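Local coordinates for protein PfkB family carbohydrate kinase (Listeria grayi DSM 20601, PDB 4GM6) that probably phosphorylates a sugar or sugar acid, as a kinase of the PfkB carbohydrate kinase family, at residues Asp107-Tyr113 against Tyr127-Ser133; Leu211-Ala217 against Asn245-Ala251; Asp234-His240 against Gly266-Thr270. All coordinates share one frame; numbering follows the deposited sequence.

Contact 1: Asp107-Tyr113 against Tyr127-Ser133; sequences DRLGTYY and YDRQHSS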
loop_
_atom_site.group_PDB
_atom_site.type_symbol
_atom_site.label_atom_id
_atom_site.label_comp_id
_atom_site.label_asym_id
_atom_site.label_seq_id
_atom_site.Cartn_x
_atom_site.Cartn_y
_atom_site.Cartn_z
ATOM N N ASP C 107 -30.140 -2.585 12.534
ATOM C CA ASP C 107 -28.898 -2.447 13.305
ATOM C C ASP C 107 -27.603 -2.632 12.543
ATOM O O ASP C 107 -26.525 -2.306 13.064
ATOM C CB ASP C 107 -28.873 -3.483 14.427
ATOM C CG ASP C 107 -29.892 -3.205 15.506
ATOM O OD1 ASP C 107 -30.082 -2.021 15.872
ATOM O OD2 ASP C 107 -30.498 -4.183 15.991
ATOM N N ARG C 108 -27.668 -3.220 11.355
ATOM C CA ARG C 108 -26.417 -3.550 10.676
ATOM C C ARG C 108 -26.561 -3.746 9.183
ATOM O O ARG C 108 -27.609 -4.181 8.700
ATOM C CB ARG C 108 -25.772 -4.797 11.310
ATOM C CG ARG C 108 -26.386 -6.127 10.884
ATOM C CD ARG C 108 -25.762 -7.308 11.617
ATOM N NE ARG C 108 -24.378 -7.497 11.196
ATOM C CZ ARG C 108 -24.013 -8.180 10.122
ATOM N NH1 ARG C 108 -24.938 -8.771 9.367
ATOM N NH2 ARG C 108 -22.721 -8.284 9.807
ATOM N N LEU C 109 -25.493 -3.434 8.458
ATOM C CA LEU C 109 -25.415 -3.762 7.046
ATOM C C LEU C 109 -24.808 -5.155 6.911
ATOM O O LEU C 109 -23.820 -5.457 7.563
ATOM C CB LEU C 109 -24.542 -2.747 6.309
ATOM C CG LEU C 109 -24.569 -2.876 4.782
ATOM C CD1 LEU C 109 -25.838 -2.238 4.237
ATOM C CD2 LEU C 109 -23.332 -2.244 4.153
ATOM N N GLY C 110 -25.405 -5.996 6.071
ATOM C CA GLY C 110 -24.871 -7.323 5.801
ATOM C C GLY C 110 -23.518 -7.243 5.116
ATOM O O GLY C 110 -23.247 -6.311 4.355
ATOM N N THR C 111 -22.656 -8.216 5.382
ATOM C CA THR C 111 -21.337 -8.214 4.787
ATOM C C THR C 111 -21.020 -9.610 4.317
ATOM O O THR C 111 -21.751 -10.546 4.618
ATOM C CB THR C 111 -20.235 -7.773 5.797
ATOM O OG1 THR C 111 -20.163 -8.706 6.890
ATOM C CG2 THR C 111 -20.535 -6.385 6.358
ATOM N N TYR C 112 -19.940 -9.742 3.550
ATOM C CA TYR C 112 -19.347 -11.038 3.323
ATOM C C TYR C 112 -17.871 -10.861 3.032
ATOM O O TYR C 112 -17.439 -9.798 2.611
ATOM C CB TYR C 112 -20.072 -11.853 2.232
ATOM C CG TYR C 112 -19.900 -11.397 0.799
ATOM C CD1 TYR C 112 -18.979 -12.011 -0.038
ATOM C CD2 TYR C 112 -20.686 -10.382 0.275
ATOM C CE1 TYR C 112 -18.838 -11.617 -1.357
ATOM C CE2 TYR C 112 -20.553 -9.976 -1.039
ATOM C CZ TYR C 112 -19.638 -10.601 -1.850
ATOM O OH TYR C 112 -19.513 -10.195 -3.161
ATOM N N TYR C 113 -17.107 -11.905 3.316
ATOM C CA TYR C 113 -15.672 -11.869 3.194
ATOM C C TYR C 113 -15.333 -12.708 1.983
ATOM O O TYR C 113 -15.894 -13.783 1.802
ATOM C CB TYR C 113 -15.041 -12.476 4.447
ATOM C CG TYR C 113 -15.312 -11.682 5.693
ATOM C CD1 TYR C 113 -14.393 -10.739 6.145
ATOM C CD2 TYR C 113 -16.491 -11.859 6.421
ATOM C CE1 TYR C 113 -14.634 -10.000 7.289
ATOM C CE2 TYR C 113 -16.740 -11.116 7.564
ATOM C CZ TYR C 113 -15.800 -10.188 7.986
ATOM O OH TYR C 113 -16.009 -9.445 9.127
ATOM N N TYR C 127 -20.140 -15.707 4.413
ATOM C CA TYR C 127 -21.185 -14.709 4.563
ATOM C C TYR C 127 -21.309 -14.215 6.006
ATOM O O TYR C 127 -21.138 -14.974 6.971
ATOM C CB TYR C 127 -22.527 -15.215 3.986
ATOM C CG TYR C 127 -22.613 -14.948 2.489
ATOM C CD1 TYR C 127 -22.295 -15.933 1.558
ATOM C CD2 TYR C 127 -22.964 -13.684 2.008
ATOM C CE1 TYR C 127 -22.350 -15.675 0.190
ATOM C CE2 TYR C 127 -23.025 -13.418 0.647
ATOM C CZ TYR C 127 -22.711 -14.411 -0.258
ATOM O OH TYR C 127 -22.755 -14.132 -1.615
ATOM N N ASP C 128 -21.600 -12.929 6.146
ATOM C CA ASP C 128 -21.949 -12.365 7.442
ATOM C C ASP C 128 -23.140 -11.431 7.244
ATOM O O ASP C 128 -23.100 -10.251 7.619
ATOM C CB ASP C 128 -20.764 -11.614 8.057
ATOM C CG ASP C 128 -21.024 -11.213 9.511
ATOM O OD1 ASP C 128 -22.044 -11.655 10.098
ATOM O OD2 ASP C 128 -20.212 -10.459 10.077
ATOM N N ARG C 129 -24.205 -11.987 6.667
ATOM C CA ARG C 129 -25.331 -11.214 6.165
ATOM C C ARG C 129 -26.598 -11.449 6.983
ATOM O O ARG C 129 -27.535 -10.668 6.908
ATOM C CB ARG C 129 -25.596 -11.541 4.684
ATOM C CG ARG C 129 -26.258 -12.898 4.447
ATOM C CD ARG C 129 -26.552 -13.153 2.975
ATOM N NE ARG C 129 -27.382 -12.104 2.390
ATOM C CZ ARG C 129 -27.431 -11.821 1.087
ATOM N NH1 ARG C 129 -28.217 -10.845 0.647
ATOM N NH2 ARG C 129 -26.689 -12.503 0.223
ATOM N N GLN C 130 -26.626 -12.506 7.785
ATOM C CA GLN C 130 -27.781 -12.713 8.653
ATOM C C GLN C 130 -27.957 -11.541 9.611
ATOM O O GLN C 130 -26.991 -10.858 9.976
ATOM C CB GLN C 130 -27.651 -13.998 9.467
ATOM C CG GLN C 130 -27.903 -15.272 8.687
ATOM C CD GLN C 130 -27.703 -16.507 9.540
ATOM O OE1 GLN C 130 -28.283 -16.627 10.620
ATOM N NE2 GLN C 130 -26.872 -17.429 9.064
ATOM N N HIS C 131 -29.199 -11.334 10.022
ATOM C CA HIS C 131 -29.562 -10.312 11.009
ATOM C C HIS C 131 -29.334 -8.889 10.512
ATOM O O HIS C 131 -29.390 -7.945 11.290
ATOM C CB HIS C 131 -28.826 -10.523 12.336
ATOM C CG HIS C 131 -28.852 -11.935 12.829
ATOM N ND1 HIS C 131 -29.930 -12.470 13.502
ATOM C CD2 HIS C 131 -27.921 -12.917 12.766
ATOM C CE1 HIS C 131 -29.666 -13.724 13.824
ATOM N NE2 HIS C 131 -28.455 -14.021 13.388
ATOM N N SER C 132 -29.089 -8.728 9.220
ATOM C CA SER C 132 -28.993 -7.392 8.646
ATOM C C SER C 132 -30.345 -6.666 8.712
ATOM O O SER C 132 -31.396 -7.297 8.868
ATOM C CB SER C 132 -28.478 -7.459 7.200
ATOM O OG SER C 132 -29.477 -7.996 6.332
ATOM N N SER C 133 -30.318 -5.341 8.592
ATOM C CA SER C 133 -31.548 -4.549 8.494
ATOM C C SER C 133 -32.487 -5.110 7.430
ATOM O O SER C 133 -33.686 -5.306 7.667
ATOM C CB SER C 133 -31.215 -3.090 8.170
ATOM O OG SER C 133 -30.354 -2.531 9.155
HETATM O O HOH W 1 -31.119 -5.140 12.089
HETATM O O HOH W 2 -18.503 -8.608 9.036
#
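The carbonyl oxygen Asp128 O is gripped by three N-H donors of Arg108 and Thr111. Arg108 NH1 reaches Asp128 O at 2.9 Å, and Arg108 NH2 reaches Asp128 O at 3.0 Å. The guanidinium thus clasps one atom end-on, with that oxygen lying in its plane. The third donor, Thr111 N, comes from well above the carbonyl plane. Arg108 gets there by a bend at chi3 (-68°), after its CG has packed on His131 O.

Arg108 NH2 also makes a salt bridge to Asp128 OD2 at 3.3 Å, the two flat groups turned 30° apart. The stronger partner of each lies in the second subunit: Arg108 NE pairs with Asp128 OD1 of that chain, and the reverse pair also forms. These exchanged charges tie the two subunits together. A water joins Asp128 OD2, Thr111 OG1 and Tyr113 OH.

Tyr112 CB packs at 3.4 Å from Tyr127 CD2. The two side chains run alongside each other, and their rings meet obliquely.

Beyond the strands, Ser133 N donates an almost straight bond to Arg108 O, 2.9 Å. Ser132 OG N-caps helix 133-136 and also bonds Glu32. The contact joins hairpin strands 111-115 and 124-128 in the small four-stranded sheet. Its meeting with a second subunit is consistent with the lid of PfkB-family kinases, which in ribokinase also forms the dimer interface. Strand 34-38 flanks strand 111-115, and strand 124-128 is outermost within this chain.

Contact 2: Leu211-Ala217 against Asn245-Ala251; sequences LVDYCSA and NIELFYA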
loop_
_atom_site.group_PDB
_atom_site.type_symbol
_atom_site.label_atom_id
_atom_site.label_comp_id
_atom_site.label_asym_id
_atom_site.label_seq_id
_atom_site.Cartn_x
_atom_site.Cartn_y
_atom_site.Cartn_z
ATOM N N LEU C 211 -45.185 -15.957 -13.017
ATOM C CA LEU C 211 -45.319 -14.501 -13.019
ATOM C C LEU C 211 -44.233 -13.742 -13.780
ATOM O O LEU C 211 -44.233 -12.500 -13.780
ATOM C CB LEU C 211 -45.288 -13.982 -11.572
ATOM C CG LEU C 211 -46.490 -14.285 -10.696
ATOM C CD1 LEU C 211 -46.453 -13.347 -9.491
ATOM C CD2 LEU C 211 -47.788 -14.114 -11.500
ATOM N N VAL C 212 -43.290 -14.469 -14.403
ATOM C CA VAL C 212 -42.108 -13.831 -15.018
ATOM C C VAL C 212 -42.151 -13.674 -16.560
ATOM O O VAL C 212 -42.691 -14.525 -17.281
ATOM C CB VAL C 212 -40.819 -14.575 -14.613
ATOM C CG1 VAL C 212 -39.618 -14.010 -15.370
ATOM C CG2 VAL C 212 -40.603 -14.498 -13.094
ATOM N N ASP C 213 -41.574 -12.580 -17.057
ATOM C CA ASP C 213 -41.489 -12.317 -18.504
ATOM C C ASP C 213 -40.113 -12.666 -19.055
ATOM O O ASP C 213 -39.986 -13.285 -20.122
ATOM C CB ASP C 213 -41.753 -10.843 -18.783
ATOM C CG ASP C 213 -43.142 -10.434 -18.396
ATOM O OD1 ASP C 213 -44.088 -10.967 -18.996
ATOM O OD2 ASP C 213 -43.286 -9.594 -17.486
ATOM N N TYR C 214 -39.092 -12.245 -18.320
ATOM C CA TYR C 214 -37.705 -12.469 -18.698
ATOM C C TYR C 214 -37.024 -13.199 -17.557
ATOM O O TYR C 214 -36.898 -12.652 -16.451
ATOM C CB TYR C 214 -36.995 -11.138 -18.923
ATOM C CG TYR C 214 -37.774 -10.124 -19.737
ATOM C CD1 TYR C 214 -38.412 -10.483 -20.924
ATOM C CD2 TYR C 214 -37.846 -8.794 -19.324
ATOM C CE1 TYR C 214 -39.117 -9.547 -21.666
ATOM C CE2 TYR C 214 -38.536 -7.853 -20.059
ATOM C CZ TYR C 214 -39.170 -8.230 -21.227
ATOM O OH TYR C 214 -39.851 -7.279 -21.946
ATOM N N CYS C 215 -36.582 -14.430 -17.821
ATOM C CA CYS C 215 -35.981 -15.256 -16.774
ATOM C C CYS C 215 -34.507 -15.547 -17.014
ATOM O O CYS C 215 -34.139 -16.068 -18.061
ATOM C CB CYS C 215 -36.740 -16.587 -16.649
ATOM S SG CYS C 215 -36.229 -17.612 -15.236
ATOM N N SER C 216 -33.661 -15.223 -16.036
ATOM C CA SER C 216 -32.292 -15.686 -16.082
ATOM C C SER C 216 -32.186 -17.082 -15.479
ATOM O O SER C 216 -32.224 -17.248 -14.256
ATOM C CB SER C 216 -31.346 -14.729 -15.369
ATOM O OG SER C 216 -30.026 -15.195 -15.535
ATOM N N ALA C 217 -32.087 -18.091 -16.342
ATOM C CA ALA C 217 -32.040 -19.472 -15.874
ATOM C C ALA C 217 -31.129 -20.308 -16.756
ATOM O O ALA C 217 -31.164 -20.189 -17.986
ATOM C CB ALA C 217 -33.443 -20.076 -15.814
ATOM N N ASN C 245 -45.729 -18.500 -20.157
ATOM C CA ASN C 245 -45.726 -17.076 -19.894
ATOM C C ASN C 245 -44.328 -16.445 -20.037
ATOM O O ASN C 245 -44.198 -15.250 -20.265
ATOM C CB ASN C 245 -46.249 -16.811 -18.508
ATOM C CG ASN C 245 -45.459 -17.523 -17.459
ATOM O OD1 ASN C 245 -45.463 -18.742 -17.382
ATOM N ND2 ASN C 245 -44.759 -16.759 -16.644
ATOM N N ILE C 246 -43.284 -17.241 -19.881
ATOM C CA ILE C 246 -41.942 -16.680 -19.945
ATOM C C ILE C 246 -41.551 -16.427 -21.397
ATOM O O ILE C 246 -41.282 -17.341 -22.144
ATOM C CB ILE C 246 -40.925 -17.652 -19.296
ATOM C CG1 ILE C 246 -41.171 -17.782 -17.802
ATOM C CG2 ILE C 246 -39.499 -17.201 -19.525
ATOM C CD1 ILE C 246 -40.467 -18.923 -17.175
ATOM N N GLU C 247 -41.503 -15.155 -21.758
ATOM C CA GLU C 247 -41.160 -14.695 -23.117
ATOM C C GLU C 247 -39.685 -14.996 -23.541
ATOM O O GLU C 247 -39.429 -15.494 -24.635
ATOM C CB GLU C 247 -41.477 -13.204 -23.215
ATOM C CG GLU C 247 -41.166 -12.549 -24.554
ATOM C CD GLU C 247 -41.509 -11.072 -24.542
ATOM O OE1 GLU C 247 -41.076 -10.345 -25.482
ATOM O OE2 GLU C 247 -42.193 -10.632 -23.580
ATOM N N LEU C 248 -38.708 -14.704 -22.686
ATOM C CA LEU C 248 -37.314 -15.111 -23.002
ATOM C C LEU C 248 -36.474 -15.463 -21.793
ATOM O O LEU C 248 -36.650 -14.870 -20.733
ATOM C CB LEU C 248 -36.581 -14.095 -23.895
ATOM C CG LEU C 248 -36.189 -12.724 -23.353
ATOM C CD1 LEU C 248 -35.149 -12.106 -24.274
ATOM C CD2 LEU C 248 -37.407 -11.817 -23.252
ATOM N N PHE C 249 -35.610 -16.473 -21.977
ATOM C CA PHE C 249 -34.640 -16.862 -20.967
ATOM C C PHE C 249 -33.284 -16.324 -21.385
ATOM O O PHE C 249 -33.048 -16.071 -22.566
ATOM C CB PHE C 249 -34.554 -18.385 -20.832
ATOM C CG PHE C 249 -35.820 -19.035 -20.344
ATOM C CD1 PHE C 249 -36.085 -19.140 -18.983
ATOM C CD2 PHE C 249 -36.738 -19.556 -21.241
ATOM C CE1 PHE C 249 -37.242 -19.748 -18.528
ATOM C CE2 PHE C 249 -37.902 -20.162 -20.795
ATOM C CZ PHE C 249 -38.159 -20.258 -19.437
ATOM N N TYR C 250 -32.387 -16.146 -20.421
ATOM C CA TYR C 250 -31.026 -15.729 -20.747
ATOM C C TYR C 250 -30.079 -16.201 -19.663
ATOM O O TYR C 250 -30.464 -16.312 -18.504
ATOM C CB TYR C 250 -30.940 -14.208 -20.903
ATOM C CG TYR C 250 -31.379 -13.427 -19.681
ATOM C CD1 TYR C 250 -32.728 -13.223 -19.411
ATOM C CD2 TYR C 250 -30.447 -12.871 -18.809
ATOM C CE1 TYR C 250 -33.139 -12.506 -18.300
ATOM C CE2 TYR C 250 -30.846 -12.147 -17.695
ATOM C CZ TYR C 250 -32.194 -11.968 -17.446
ATOM O OH TYR C 250 -32.601 -11.253 -16.338
ATOM N N ALA C 251 -28.835 -16.475 -20.047
ATOM C CA ALA C 251 -27.826 -16.909 -19.104
ATOM C C ALA C 251 -26.493 -16.961 -19.817
ATOM O O ALA C 251 -26.433 -16.816 -21.041
ATOM C CB ALA C 251 -28.176 -18.282 -18.546
HETATM O O HOH W 3 -45.378 -13.321 -19.095
HETATM O O HOH W 4 -41.186 -8.083 -24.188
#
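Cys215 and Ser216 make the central side-chain contacts with Phe249 and Tyr250. Ser216 CB sits over one face of the Tyr250 ring, 3.8 Å from the centroid, as a CH-pi contact. Tyr250 CG stands between its own backbone N and carbonyl carbon (chi1 58°), which brings the ring back under Ser216. The ring edge lies near Tyr214 C. On the face with Cys215 and Phe249, Cys215 CB meets Phe249 CD1 at 3.5 Å. The sulfur SG lies at the edge of that ring, 5.1 Å from its centroid. Ile246 CG2 covers part of one face of Phe249 and also touches Cys215 CB.

Parallel strand pairing holds these groups in step. Leu248 N donates to Asp213 O, with the donor nearly in line with the carbonyl bond. Cys215 N bonds Leu248 O at 2.9 Å. Tyr250 N then bonds Cys215 O, also at 2.9 Å. The pairing frays at its end, where the bond from Ala217 N to Tyr250 O is weak.

One water bridges Tyr214 OH and Glu247 OE1. Asp213 OD2 is turned to Ile185 N and so ties this segment to the next strand.

Strands 214-216 and 248-256 run parallel, their short segments 27° apart, inside the large nine-stranded sheet. With helices 219-225 and 235-242 between them they form a beta-alpha-beta crossover, the unit that builds the alpha/beta core of ribokinase-like PfkB kinases. Strand 184-188 flanks the first and strand 261-270 the second. Helix 291-304 packs on the side of Tyr214, Leu248 and Tyr250. Helix 235-242 packs against Phe249 and Ala217.

Contact 3: Asp234-His240 against Gly266-Thr270; sequences DYYQAMH and GHLWT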
loop_
_atom_site.group_PDB
_atom_site.type_symbol
_atom_site.label_atom_id
_atom_site.label_comp_id
_atom_site.label_asym_id
_atom_site.label_seq_id
_atom_site.Cartn_x
_atom_site.Cartn_y
_atom_site.Cartn_z
ATOM N N ASP C 234 -32.534 -29.486 -25.322
ATOM C CA ASP C 234 -33.207 -28.198 -25.421
ATOM C C ASP C 234 -34.026 -27.943 -24.157
ATOM O O ASP C 234 -35.248 -28.122 -24.143
ATOM C CB ASP C 234 -34.097 -28.134 -26.669
ATOM C CG ASP C 234 -34.498 -26.710 -27.024
ATOM O OD1 ASP C 234 -34.402 -25.836 -26.127
ATOM O OD2 ASP C 234 -34.906 -26.462 -28.193
ATOM N N TYR C 235 -33.342 -27.532 -23.089
ATOM C CA TYR C 235 -34.007 -27.333 -21.805
ATOM C C TYR C 235 -34.909 -26.098 -21.814
ATOM O O TYR C 235 -36.008 -26.119 -21.184
ATOM C CB TYR C 235 -32.980 -27.266 -20.671
ATOM C CG TYR C 235 -31.748 -26.478 -21.016
ATOM C CD1 TYR C 235 -30.635 -27.099 -21.574
ATOM C CD2 TYR C 235 -31.688 -25.113 -20.780
ATOM C CE1 TYR C 235 -29.498 -26.378 -21.888
ATOM C CE2 TYR C 235 -30.555 -24.383 -21.086
ATOM C CZ TYR C 235 -29.466 -25.021 -21.639
ATOM O OH TYR C 235 -28.348 -24.294 -21.948
ATOM N N TYR C 236 -34.457 -25.035 -22.546
ATOM C CA TYR C 236 -35.252 -23.811 -22.654
ATOM C C TYR C 236 -36.633 -24.063 -23.250
ATOM O O TYR C 236 -37.635 -23.512 -22.781
ATOM C CB TYR C 236 -34.517 -22.761 -23.492
ATOM C CG TYR C 236 -33.401 -22.058 -22.743
ATOM C CD1 TYR C 236 -32.075 -22.176 -23.149
ATOM C CD2 TYR C 236 -33.677 -21.283 -21.625
ATOM C CE1 TYR C 236 -31.054 -21.538 -22.458
ATOM C CE2 TYR C 236 -32.668 -20.637 -20.930
ATOM C CZ TYR C 236 -31.357 -20.766 -21.348
ATOM O OH TYR C 236 -30.355 -20.125 -20.650
ATOM N N GLN C 237 -36.684 -24.892 -24.292
ATOM C CA GLN C 237 -37.937 -25.162 -24.981
ATOM C C GLN C 237 -38.934 -25.897 -24.013
ATOM O O GLN C 237 -40.218 -25.687 -24.024
ATOM C CB GLN C 237 -37.692 -26.034 -26.259
ATOM C CG GLN C 237 -39.050 -26.481 -26.895
ATOM C CD GLN C 237 -39.839 -25.300 -27.547
ATOM O OE1 GLN C 237 -39.303 -24.601 -28.405
ATOM N NE2 GLN C 237 -41.078 -25.062 -27.119
ATOM N N ALA C 238 -38.188 -26.781 -23.121
ATOM C CA ALA C 238 -39.003 -27.554 -22.152
ATOM C C ALA C 238 -39.447 -26.625 -21.009
ATOM O O ALA C 238 -40.577 -26.724 -20.497
ATOM C CB ALA C 238 -38.200 -28.762 -21.629
ATOM N N MET C 239 -38.560 -25.731 -20.625
ATOM C CA MET C 239 -38.863 -24.794 -19.584
ATOM C C MET C 239 -40.012 -23.932 -20.063
ATOM O O MET C 239 -40.888 -23.589 -19.313
ATOM C CB MET C 239 -37.614 -23.973 -19.260
ATOM C CG MET C 239 -36.485 -24.808 -18.689
ATOM S SD MET C 239 -34.915 -23.939 -18.633
ATOM C CE MET C 239 -35.522 -22.309 -18.277
ATOM N N HIS C 240 -39.989 -23.573 -21.328
ATOM C CA HIS C 240 -41.066 -22.784 -21.880
ATOM C C HIS C 240 -42.391 -23.541 -21.871
ATOM O O HIS C 240 -43.448 -22.957 -21.649
ATOM C CB HIS C 240 -40.757 -22.301 -23.277
ATOM C CG HIS C 240 -41.747 -21.309 -23.782
ATOM N ND1 HIS C 240 -41.722 -19.984 -23.414
ATOM C CD2 HIS C 240 -42.805 -21.449 -24.610
ATOM C CE1 HIS C 240 -42.720 -19.348 -23.993
ATOM N NE2 HIS C 240 -43.384 -20.214 -24.736
ATOM N N GLY C 266 -22.667 -16.206 -24.059
ATOM C CA GLY C 266 -24.022 -15.828 -23.662
ATOM C C GLY C 266 -25.041 -16.623 -24.457
ATOM O O GLY C 266 -24.803 -16.944 -25.623
ATOM N N HIS C 267 -26.158 -16.957 -23.806
ATOM C CA HIS C 267 -27.315 -17.563 -24.448
ATOM C C HIS C 267 -28.527 -16.657 -24.215
ATOM O O HIS C 267 -28.710 -16.069 -23.135
ATOM C CB HIS C 267 -27.632 -18.947 -23.867
ATOM C CG HIS C 267 -26.612 -20.011 -24.182
ATOM N ND1 HIS C 267 -26.499 -21.178 -23.452
ATOM C CD2 HIS C 267 -25.638 -20.076 -25.131
ATOM C CE1 HIS C 267 -25.499 -21.914 -23.939
ATOM N NE2 HIS C 267 -24.956 -21.267 -24.957
ATOM N N LEU C 268 -29.350 -16.537 -25.242
ATOM C CA LEU C 268 -30.622 -15.847 -25.121
ATOM C C LEU C 268 -31.667 -16.578 -25.971
ATOM O O LEU C 268 -31.522 -16.686 -27.189
ATOM C CB LEU C 268 -30.472 -14.379 -25.539
ATOM C CG LEU C 268 -31.713 -13.482 -25.447
ATOM C CD1 LEU C 268 -32.373 -13.597 -24.076
ATOM C CD2 LEU C 268 -31.329 -12.041 -25.735
ATOM N N TRP C 269 -32.710 -17.090 -25.304
ATOM C CA TRP C 269 -33.733 -17.918 -25.945
ATOM C C TRP C 269 -35.042 -17.150 -25.996
ATOM O O TRP C 269 -35.532 -16.643 -24.978
ATOM C CB TRP C 269 -33.912 -19.230 -25.162
ATOM C CG TRP C 269 -34.841 -20.229 -25.803
ATOM C CD1 TRP C 269 -34.483 -21.362 -26.488
ATOM C CD2 TRP C 269 -36.279 -20.192 -25.815
ATOM N NE1 TRP C 269 -35.605 -22.025 -26.932
ATOM C CE2 TRP C 269 -36.720 -21.331 -26.533
ATOM C CE3 TRP C 269 -37.234 -19.305 -25.299
ATOM C CZ2 TRP C 269 -38.080 -21.609 -26.740
ATOM C CZ3 TRP C 269 -38.590 -19.590 -25.504
ATOM C CH2 TRP C 269 -38.994 -20.729 -26.220
ATOM N N THR C 270 -35.637 -17.073 -27.188
ATOM C CA THR C 270 -36.894 -16.379 -27.335
ATOM C C THR C 270 -37.643 -16.835 -28.586
ATOM O O THR C 270 -37.055 -16.948 -29.669
ATOM C CB THR C 270 -36.726 -14.848 -27.327
ATOM O OG1 THR C 270 -38.006 -14.220 -27.068
ATOM C CG2 THR C 270 -36.150 -14.353 -28.640
HETATM O O HOH W 5 -27.921 -21.958 -20.678
#
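Trp269 lies under helix 235-242 and meets Tyr236 from its first side-chain carbon. Its CB sits over one face of the Tyr236 ring, 4.1 Å from the centroid, as a CH-pi contact. Tyr235 CE2 lies on the opposite face of that ring. Next along Trp269, CG and CD1 meet Tyr236 CB, with CD1 at 3.3 Å. Tyr236 CB in turn sits over the five-membered ring, 3.5 Å from its centroid. Each residue thus rests its CB on the other's ring, and the two side chains slide past each other in opposite directions. The Tyr236 ring and the five-membered ring are 23° from parallel but slid apart, so they barely overlap.

Trp269 NE1 passes Tyr236 CB and the backbone N of Gln237. That N donates to Asp234 OD1 at 3.1 Å, an N-cap bond at the start of the helix. Farther out, CZ2 meets Gln237 OE1, which lies near the indole plane at the ring edge. The far end of the indole reaches His240. There CH2 lies 3.7 Å from His240 CG, over a face of the imidazole, and CZ3 comes near ND1. The two rings meet obliquely. Trp269 CG is anti to the backbone N (chi1 -174°), and the indole extends from the strand beneath one helical turn, from Tyr236 to His240.

A water links the other end of the contact. It lies 2.7 Å from Tyr235 OH and 3.2 Å from His267 ND1, and donates to Tyr236 OH. Tyr236 OH also bonds Ala217 O.

The aromatic cluster of Tyr236, His240 and Trp269 packs helix 235-242 onto strand 261-270, with an angle of 41° between the local axes. That strand lies between strands 248-256 and 273-282. Helix 219-225 touches the helix through Tyr235 and Met239.

How the contacts relate
Contacts 2 and 3 are neighbours, with centres about 9 Å apart. Their segments alternate along the chain, and both reach the large sheet through adjacent strands 248-256 and 261-270. Ala251 O and His267 N, 2.8 Å apart, probably form a hydrogen bond between those strands. Phe249 of contact 2 meets the ring of Tyr236 of contact 3. Contact 1 is separate. It belongs to the small sheet, on the opposite side of the chain's centre, and its centre lies about 30 Å from the centre of contact 2 and 35 Å from that of contact 3. Contact 1 reaches a second subunit, while no other chain of the assembly touches contacts 2 and 3.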